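Local atomic coordinates of putative isomerase (Sinorhizobium meliloti, PDB entry 2PPG), a protein that is a putative isomerase of the mandelate racemase/muconate lactonizing enzyme group, built on the enolase-superfamily fold. Residues A[149-161]-A[361-373]. Sequence-based numbering, arbitrary orientation.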
loop_
_atom_site.group_PDB
_atom_site.type_symbol
_atom_site.label_atom_id
_atom_site.label_comp_id
_atom_site.label_asym_id
_atom_site.label_seq_id
_atom_site.Cartn_x
_atom_site.Cartn_y
_atom_site.Cartn_z
ATOM N N GLY A 149 -32.337 17.997 -9.106
ATOM C CA GLY A 149 -32.685 16.748 -8.463
ATOM C C GLY A 149 -33.788 16.858 -7.432
ATOM O O GLY A 149 -34.486 15.881 -7.160
ATOM N N GLY A 150 -33.944 18.044 -6.851
ATOM C CA GLY A 150 -35.023 18.278 -5.905
ATOM C C GLY A 150 -34.705 19.268 -4.803
ATOM O O GLY A 150 -33.541 19.516 -4.479
ATOM N N GLN A 151 -35.747 19.838 -4.212
ATOM C CA GLN A 151 -35.541 20.657 -3.037
ATOM C C GLN A 151 -35.678 19.802 -1.782
ATOM O O GLN A 151 -36.763 19.341 -1.441
ATOM C CB GLN A 151 -36.513 21.822 -3.006
ATOM C CG GLN A 151 -36.301 22.709 -1.815
ATOM C CD GLN A 151 -36.876 24.090 -2.008
ATOM O OE1 GLN A 151 -37.188 24.498 -3.129
ATOM N NE2 GLN A 151 -37.013 24.827 -0.915
ATOM N N ARG A 152 -34.569 19.593 -1.098
ATOM C CA ARG A 152 -34.573 18.733 0.063
ATOM C C ARG A 152 -34.877 19.518 1.342
ATOM O O ARG A 152 -35.074 18.935 2.405
ATOM C CB ARG A 152 -33.227 17.997 0.168
ATOM C CG ARG A 152 -33.020 16.977 -0.952
ATOM C CD ARG A 152 -31.584 16.460 -1.063
ATOM N NE ARG A 152 -31.332 15.887 -2.389
ATOM C CZ ARG A 152 -31.106 14.596 -2.621
ATOM N NH1 ARG A 152 -31.084 13.734 -1.611
ATOM N NH2 ARG A 152 -30.891 14.163 -3.859
ATOM N N ARG A 153 -34.985 20.836 1.211
ATOM C CA ARG A 153 -34.682 21.724 2.312
ATOM C C ARG A 153 -35.074 23.151 1.899
ATOM O O ARG A 153 -34.709 23.593 0.807
ATOM C CB ARG A 153 -33.157 21.662 2.446
ATOM C CG ARG A 153 -32.544 21.829 3.796
ATOM C CD ARG A 153 -31.023 21.769 3.661
ATOM N NE ARG A 153 -30.528 20.395 3.647
ATOM C CZ ARG A 153 -30.115 19.736 2.562
ATOM N NH1 ARG A 153 -30.127 20.321 1.373
ATOM N NH2 ARG A 153 -29.691 18.486 2.669
ATOM N N ASP A 154 -35.801 23.890 2.732
ATOM C CA ASP A 154 -35.992 25.320 2.413
ATOM C C ASP A 154 -35.357 26.295 3.414
ATOM O O ASP A 154 -35.301 27.504 3.172
ATOM C CB ASP A 154 -37.442 25.682 2.061
ATOM C CG ASP A 154 -38.368 25.654 3.247
ATOM O OD1 ASP A 154 -39.542 26.034 3.047
ATOM O OD2 ASP A 154 -37.939 25.264 4.358
ATOM N N ARG A 155 -34.891 25.755 4.534
ATOM C CA ARG A 155 -33.983 26.488 5.402
ATOM C C ARG A 155 -32.636 25.765 5.404
ATOM O O ARG A 155 -32.563 24.548 5.245
ATOM C CB ARG A 155 -34.502 26.581 6.844
ATOM C CG ARG A 155 -35.925 27.086 7.055
ATOM C CD ARG A 155 -36.045 28.578 6.876
ATOM N NE ARG A 155 -36.806 28.883 5.674
ATOM C CZ ARG A 155 -38.001 29.460 5.680
ATOM N NH1 ARG A 155 -38.627 29.699 4.541
ATOM N NH2 ARG A 155 -38.561 29.816 6.827
ATOM N N ILE A 156 -31.571 26.519 5.602
ATOM C CA ILE A 156 -30.255 25.940 5.757
ATOM C C ILE A 156 -29.608 26.597 6.958
ATOM O O ILE A 156 -29.601 27.823 7.068
ATOM C CB ILE A 156 -29.371 26.166 4.499
ATOM C CG1 ILE A 156 -29.986 25.448 3.292
ATOM C CG2 ILE A 156 -27.932 25.685 4.763
ATOM C CD1 ILE A 156 -29.467 25.865 1.941
ATOM N N ALA A 157 -29.076 25.786 7.862
ATOM C CA ALA A 157 -28.373 26.315 9.025
ATOM C C ALA A 157 -27.206 27.190 8.557
ATOM O O ALA A 157 -26.533 26.872 7.573
ATOM C CB ALA A 157 -27.901 25.186 9.935
ATOM N N ALA A 158 -27.003 28.317 9.236
ATOM C CA ALA A 158 -25.936 29.247 8.881
ATOM C C ALA A 158 -24.981 29.341 10.050
ATOM O O ALA A 158 -25.381 29.139 11.188
ATOM C CB ALA A 158 -26.509 30.599 8.566
ATOM N N TYR A 159 -23.718 29.634 9.792
ATOM C CA TYR A 159 -22.832 29.940 10.912
ATOM C C TYR A 159 -22.178 31.281 10.703
ATOM O O TYR A 159 -21.864 31.654 9.573
ATOM C CB TYR A 159 -21.795 28.846 11.155
ATOM C CG TYR A 159 -20.708 28.707 10.108
ATOM C CD1 TYR A 159 -19.569 29.510 10.152
ATOM C CD2 TYR A 159 -20.788 27.741 9.118
ATOM C CE1 TYR A 159 -18.571 29.385 9.238
ATOM C CE2 TYR A 159 -19.779 27.600 8.192
ATOM C CZ TYR A 159 -18.671 28.430 8.255
ATOM O OH TYR A 159 -17.644 28.316 7.342
ATOM N N ILE A 160 -22.005 31.997 11.805
ATOM C CA ILE A 160 -21.352 33.294 11.832
ATOM C C ILE A 160 -19.868 33.142 11.565
ATOM O O ILE A 160 -19.163 32.418 12.267
ATOM C CB ILE A 160 -21.532 33.964 13.203
ATOM C CG1 ILE A 160 -23.008 34.250 13.457
ATOM C CG2 ILE A 160 -20.725 35.257 13.279
ATOM C CD1 ILE A 160 -23.528 35.380 12.604
ATOM N N SER A 161 -19.404 33.834 10.533
ATOM C CA SER A 161 -18.016 33.774 10.114
ATOM C C SER A 161 -17.412 35.140 10.273
ATOM O O SER A 161 -18.035 36.138 9.911
ATOM C CB SER A 161 -17.934 33.380 8.647
ATOM O OG SER A 161 -16.592 33.134 8.270
HETATM N N MSE A 361 -34.441 35.857 -0.636
HETATM C CA MSE A 361 -33.330 35.309 0.110
HETATM C C MSE A 361 -33.199 36.093 1.412
HETATM O O MSE A 361 -33.338 37.314 1.430
HETATM C CB MSE A 361 -32.040 35.413 -0.691
HETATM C CG MSE A 361 -30.808 34.987 0.084
HETATM SE SE MSE A 361 -29.186 34.867 -1.006
HETATM C CE MSE A 361 -28.889 36.760 -1.358
ATOM N N ASP A 362 -32.957 35.386 2.507
ATOM C CA ASP A 362 -32.734 36.031 3.785
ATOM C C ASP A 362 -31.808 35.145 4.592
ATOM O O ASP A 362 -31.589 33.977 4.258
ATOM C CB ASP A 362 -34.062 36.222 4.532
ATOM C CG ASP A 362 -34.000 37.333 5.595
ATOM O OD1 ASP A 362 -32.897 37.745 5.996
ATOM O OD2 ASP A 362 -35.065 37.793 6.043
ATOM N N CYS A 363 -31.242 35.710 5.642
ATOM C CA CYS A 363 -30.595 34.903 6.649
ATOM C C CYS A 363 -30.920 35.488 8.011
ATOM O O CYS A 363 -30.520 36.609 8.314
ATOM C CB CYS A 363 -29.095 34.859 6.424
ATOM S SG CYS A 363 -28.286 33.793 7.601
ATOM N N LEU A 364 -31.662 34.737 8.818
ATOM C CA LEU A 364 -32.106 35.220 10.113
ATOM C C LEU A 364 -32.285 34.051 11.091
ATOM O O LEU A 364 -32.567 32.927 10.680
ATOM C CB LEU A 364 -33.414 36.010 9.942
ATOM C CG LEU A 364 -34.730 35.207 9.925
ATOM C CD1 LEU A 364 -35.979 36.114 9.961
ATOM C CD2 LEU A 364 -34.810 34.200 8.778
ATOM N N ASN A 365 -32.120 34.314 12.384
ATOM C CA ASN A 365 -32.237 33.263 13.416
ATOM C C ASN A 365 -31.426 31.988 13.127
ATOM O O ASN A 365 -31.927 30.870 13.292
ATOM C CB ASN A 365 -33.707 32.900 13.693
ATOM C CG ASN A 365 -34.474 34.019 14.385
ATOM O OD1 ASN A 365 -34.197 34.364 15.540
ATOM N ND2 ASN A 365 -35.452 34.588 13.681
ATOM N N GLY A 366 -30.176 32.166 12.706
ATOM C CA GLY A 366 -29.289 31.043 12.443
ATOM C C GLY A 366 -29.705 30.185 11.266
ATOM O O GLY A 366 -29.441 28.984 11.252
ATOM N N GLU A 367 -30.352 30.798 10.275
ATOM C CA GLU A 367 -30.831 30.078 9.109
ATOM C C GLU A 367 -30.897 30.934 7.843
ATOM O O GLU A 367 -31.489 32.016 7.828
ATOM C CB GLU A 367 -32.233 29.558 9.371
ATOM C CG GLU A 367 -32.328 28.227 10.033
ATOM C CD GLU A 367 -33.760 27.743 10.085
ATOM O OE1 GLU A 367 -34.690 28.585 9.997
ATOM O OE2 GLU A 367 -33.955 26.514 10.205
ATOM N N TYR A 368 -30.313 30.424 6.768
ATOM C CA TYR A 368 -30.545 30.969 5.443
ATOM C C TYR A 368 -31.949 30.585 4.964
ATOM O O TYR A 368 -32.338 29.412 4.986
ATOM C CB TYR A 368 -29.529 30.398 4.472
ATOM C CG TYR A 368 -28.205 31.111 4.411
ATOM C CD1 TYR A 368 -28.067 32.307 3.702
ATOM C CD2 TYR A 368 -27.078 30.575 5.021
ATOM C CE1 TYR A 368 -26.847 32.959 3.626
ATOM C CE2 TYR A 368 -25.847 31.218 4.943
ATOM C CZ TYR A 368 -25.738 32.405 4.235
ATOM O OH TYR A 368 -24.521 33.050 4.147
ATOM N N VAL A 369 -32.732 31.568 4.547
ATOM C CA VAL A 369 -33.988 31.248 3.910
ATOM C C VAL A 369 -33.680 31.098 2.420
ATOM O O VAL A 369 -33.136 32.010 1.798
ATOM C CB VAL A 369 -35.035 32.337 4.171
ATOM C CG1 VAL A 369 -36.291 32.089 3.337
ATOM C CG2 VAL A 369 -35.362 32.435 5.685
ATOM N N VAL A 370 -33.981 29.930 1.868
ATOM C CA VAL A 370 -33.725 29.664 0.461
ATOM C C VAL A 370 -34.729 30.422 -0.392
ATOM O O VAL A 370 -35.940 30.258 -0.203
ATOM C CB VAL A 370 -33.853 28.154 0.140
ATOM C CG1 VAL A 370 -33.708 27.903 -1.383
ATOM C CG2 VAL A 370 -32.841 27.343 0.930
ATOM N N PRO A 371 -34.238 31.263 -1.323
ATOM C CA PRO A 371 -35.120 32.024 -2.221
ATOM C C PRO A 371 -36.047 31.097 -2.976
ATOM O O PRO A 371 -35.640 30.012 -3.363
ATOM C CB PRO A 371 -34.157 32.739 -3.182
ATOM C CG PRO A 371 -32.786 32.162 -2.913
ATOM C CD PRO A 371 -32.811 31.562 -1.541
ATOM N N THR A 372 -37.288 31.520 -3.180
ATOM C CA THR A 372 -38.328 30.637 -3.714
ATOM C C THR A 372 -38.484 30.658 -5.236
ATOM O O THR A 372 -39.583 30.446 -5.743
ATOM C CB THR A 372 -39.695 30.954 -3.094
ATOM O OG1 THR A 372 -39.958 32.354 -3.242
ATOM C CG2 THR A 372 -39.715 30.592 -1.618
ATOM N N GLY A 373 -37.390 30.896 -5.960
ATOM C CA GLY A 373 -37.391 30.810 -7.435
ATOM C C GLY A 373 -38.214 31.899 -8.103
ATOM O O GLY A 373 -38.693 32.805 -7.416
#
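Ile156 and Tyr368 form the hydrogen-bonded pair at the middle of an antiparallel ladder, where strand 155-161 of an enolase-superfamily TIM-barrel domain pairs with strand 367-369 of the β-hairpin formed by 362-364 and 367-369. It illustrates how antiparallel pairing, by sending successive residues to opposite faces, lets one ladder serve two environments. Ile156 N donates to Tyr368 O at 3.1 Å, and Tyr368 N returns a bond of 2.7 Å to Ile156 O. Arg155–Val369 and Ala157–Glu367 are the non-hydrogen-bonded pairs on either side of it. Beyond them Val370 N bonds to Asp154 O, and Ala158 N to Gly366 O.

The face of Arg155, Glu367 and Val369 mixes polar and apolar groups. Bends at chi2 (-76°) and chi3 lay Arg155 alongside Val369, both pointing the same way, with the valine methyls over one guanidinium face. The Glu367 carboxylate touches the aliphatic part of Arg155, its plane nearly perpendicular to the guanidinium. Instead of pairing with that carboxylate, Arg155 NE bonds at 3.2 Å to Asp154 O, on the opposite face of the carbonyl from Val370 N.

On the face of Ile156 and Tyr368 the packing is apolar. Ala158 CB lies 3.6 Å from Tyr368 CD2, approaching the ring obliquely, while Cys363 SG sits over the ring centre. Ile156 CD1 meets Val370 CG2 at 3.8 Å. Further out, strand 343-345 fixes the ring through an edge-to-face contact with His343 and a hydrogen bond between Tyr368 OH and Glu344 O.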